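Local coordinates for prefoldin beta subunit 2 (Thermococcus sp., PDB 3AEI), which serves as a beta subunit of prefoldin, a coiled-coil chaperone that probably captures unfolded proteins and passes them to a group II chaperonin, at residues A[20-23]-A[24-28]. Numbering follows the deposited sequence.
Sequences RQSL and ELKMK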
ATOM      1  N   ARG A  20     -12.045  -5.257  10.161  1.00 17.17           N
ATOM      2  CA  ARG A  20     -12.784  -4.200  10.800  1.00 19.14           C
ATOM      3  C   ARG A  20     -11.911  -3.005  11.155  1.00 20.87           C
ATOM      4  O   ARG A  20     -12.300  -1.845  10.951  1.00 20.60           O
ATOM      5  CB  ARG A  20     -13.482  -4.738  12.048  1.00 18.78           C
ATOM      6  CG  ARG A  20     -14.489  -3.767  12.635  1.00 22.69           C
ATOM      7  CD  ARG A  20     -13.912  -3.099  13.857  1.00 29.49           C
ATOM      8  NE  ARG A  20     -13.570  -4.064  14.914  1.00 27.50           N
ATOM      9  CZ  ARG A  20     -12.696  -3.823  15.904  1.00 27.44           C
ATOM     10  NH1 ARG A  20     -12.067  -2.653  16.000  1.00 27.02           N
ATOM     11  NH2 ARG A  20     -12.425  -4.770  16.798  1.00 26.99           N
ATOM     12  N   GLN A  21     -10.722  -3.281  11.669  1.00 17.11           N
ATOM     13  CA  GLN A  21      -9.817  -2.197  12.069  1.00 15.75           C
ATOM     14  C   GLN A  21      -9.329  -1.391  10.868  1.00 17.14           C
ATOM     15  O   GLN A  21      -9.048  -0.192  10.981  1.00 18.22           O
ATOM     16  CB  GLN A  21      -8.631  -2.785  12.821  1.00 16.42           C
ATOM     17  CG  GLN A  21      -9.062  -3.296  14.183  1.00 19.18           C
ATOM     18  CD  GLN A  21      -8.058  -4.244  14.809  1.00 21.40           C
ATOM     19  OE1 GLN A  21      -7.183  -4.796  14.126  1.00 22.86           O
ATOM     20  NE2 GLN A  21      -8.212  -4.491  16.104  1.00 26.65           N
ATOM     21  N   SER A  22      -9.204  -2.070   9.728  1.00 19.77           N
ATOM     22  CA  SER A  22      -8.724  -1.378   8.542  1.00 18.93           C
ATOM     23  C   SER A  22      -9.814  -0.396   8.111  1.00 21.03           C
ATOM     24  O   SER A  22      -9.535   0.735   7.726  1.00 20.36           O
ATOM     25  CB  SER A  22      -8.434  -2.391   7.426  1.00 24.72           C
ATOM     26  OG  SER A  22      -8.143  -1.714   6.210  1.00 31.53           O
ATOM     27  N   LEU A  23     -11.065  -0.826   8.194  1.00 18.04           N
ATOM     28  CA  LEU A  23     -12.166   0.050   7.805  1.00 17.80           C
ATOM     29  C   LEU A  23     -12.318   1.210   8.774  1.00 19.20           C
ATOM     30  O   LEU A  23     -12.551   2.345   8.347  1.00 19.41           O
ATOM     31  CB  LEU A  23     -13.484  -0.746   7.756  1.00 18.56           C
ATOM     32  CG  LEU A  23     -13.533  -1.902   6.794  1.00 18.55           C
ATOM     33  CD1 LEU A  23     -14.906  -2.559   6.944  1.00 18.79           C
ATOM     34  CD2 LEU A  23     -13.317  -1.413   5.362  1.00 28.14           C
ATOM     35  N   GLU A  24     -12.172   0.972  10.087  1.00 17.83           N
ATOM     36  CA  GLU A  24     -12.316   2.078  11.026  1.00 20.11           C
ATOM     37  C   GLU A  24     -11.216   3.127  10.785  1.00 19.99           C
ATOM     38  O   GLU A  24     -11.452   4.337  10.937  1.00 20.48           O
ATOM     39  CB  GLU A  24     -12.242   1.575  12.476  1.00 21.78           C
ATOM     40  CG  GLU A  24     -13.385   0.689  12.818  1.00 19.94           C
ATOM     41  CD  GLU A  24     -13.385   0.220  14.263  1.00 25.56           C
ATOM     42  OE1 GLU A  24     -12.305  -0.192  14.737  1.00 28.75           O
ATOM     43  OE2 GLU A  24     -14.471   0.254  14.903  1.00 30.48           O
ATOM     44  N   LEU A  25     -10.006   2.673  10.422  1.00 20.75           N
ATOM     45  CA  LEU A  25      -8.938   3.629  10.181  1.00 16.88           C
ATOM     46  C   LEU A  25      -9.292   4.575   9.024  1.00 17.03           C
ATOM     47  O   LEU A  25      -9.122   5.792   9.117  1.00 18.94           O
ATOM     48  CB  LEU A  25      -7.591   2.914   9.877  1.00 20.14           C
ATOM     49  CG  LEU A  25      -6.468   3.854   9.393  1.00 16.05           C
ATOM     50  CD1 LEU A  25      -6.065   4.865  10.471  1.00 20.51           C
ATOM     51  CD2 LEU A  25      -5.299   3.002   8.983  1.00 21.21           C
ATOM     52  N   LYS A  26      -9.774   3.994   7.943  1.00 16.69           N
ATOM     53  CA  LYS A  26     -10.105   4.796   6.777  1.00 20.40           C
ATOM     54  C   LYS A  26     -11.267   5.689   7.140  1.00 20.27           C
ATOM     55  O   LYS A  26     -11.302   6.849   6.762  1.00 21.78           O
ATOM     56  CB  LYS A  26     -10.471   3.900   5.598  1.00 20.95           C
ATOM     57  CG  LYS A  26      -9.315   3.089   5.041  1.00 25.33           C
ATOM     58  CD  LYS A  26      -9.859   2.263   3.878  1.00 34.18           C
ATOM     59  CE  LYS A  26      -8.833   1.282   3.366  1.00 40.11           C
ATOM     60  NZ  LYS A  26      -8.741   0.086   4.245  1.00 49.43           N
ATOM     61  N   MET A  27     -12.209   5.162   7.899  1.00 19.03           N
ATOM     62  CA  MET A  27     -13.352   5.982   8.254  1.00 20.79           C
ATOM     63  C   MET A  27     -12.941   7.204   9.103  1.00 23.63           C
ATOM     64  O   MET A  27     -13.375   8.344   8.836  1.00 23.78           O
ATOM     65  CB  MET A  27     -14.420   5.130   8.968  1.00 20.24           C
ATOM     66  CG  MET A  27     -15.685   5.923   9.249  1.00 28.85           C
ATOM     67  SD  MET A  27     -16.858   4.828  10.053  1.00 29.45           S
ATOM     68  CE  MET A  27     -16.220   4.811  11.699  1.00 33.91           C
ATOM     69  N   LYS A  28     -12.051   6.993  10.075  1.00 18.94           N
ATOM     70  CA  LYS A  28     -11.591   8.045  10.952  1.00 16.73           C
ATOM     71  C   LYS A  28     -10.731   9.067  10.184  1.00 17.04           C
ATOM     72  O   LYS A  28     -10.769  10.242  10.494  1.00 20.25           O
ATOM     73  CB  LYS A  28     -10.752   7.481  12.111  1.00 21.20           C
ATOM     74  CG  LYS A  28     -11.500   6.657  13.142  1.00 31.27           C
ATOM     75  CD  LYS A  28     -10.452   5.946  14.012  1.00 35.23           C
ATOM     76  CE  LYS A  28     -11.040   5.030  15.070  1.00 41.98           C
ATOM     77  NZ  LYS A  28      -9.913   4.288  15.779  1.00 33.73           N
TER
HETATM   78  O   HOH W   1      -6.876   0.974   6.280  1.00 36.11           O
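Arg20 and Glu24, one turn apart on helix 2-37, form an i/i+4 salt bridge, an instance of how residues four apart on one helix face can pair opposite charges; Arg20 NH1 lies 2.8 Å from Glu24 OE1. The carboxylate oxygen sits at the edge of the guanidinium, almost in its plane, yet is itself approached from above the carboxylate plane, the two planes being turned 70° apart. With CG anti to the backbone N (chi1 -169°) and a bend at chi2, Arg20 CD comes within 3.4 Å of Glu24 CD; the bend at chi3 then turns the guanidinium outward. Its NE makes a salt bridge to Glu84 of helix 59-93, tying this pair to the partner helix of the coiled coil. Replacing Glu24 with an alanine would probably leave Arg20 NH1 without its acidic mate, the guanidinium being held through its other nitrogens.

Backbone bonds follow the alpha-helical pattern: Glu24 N donates to Arg20 O at 2.9 Å, and Met27 N to Leu23 O likewise. A water bridges Ser22 and Lys26, donating to Ser22 O at 3.0 Å and accepting from Lys26 NZ at 2.9 Å. The lysine chain runs extended until a bend at chi4 (79°) turns NZ back to Ser22.

Leu23 and Met27 touch helix 59-93 at Glu76 and Lys74. Charge thus works within one helix and between the two antiparallel helices of the prefoldin hairpin, with Arg20 probably balanced by two carboxylates.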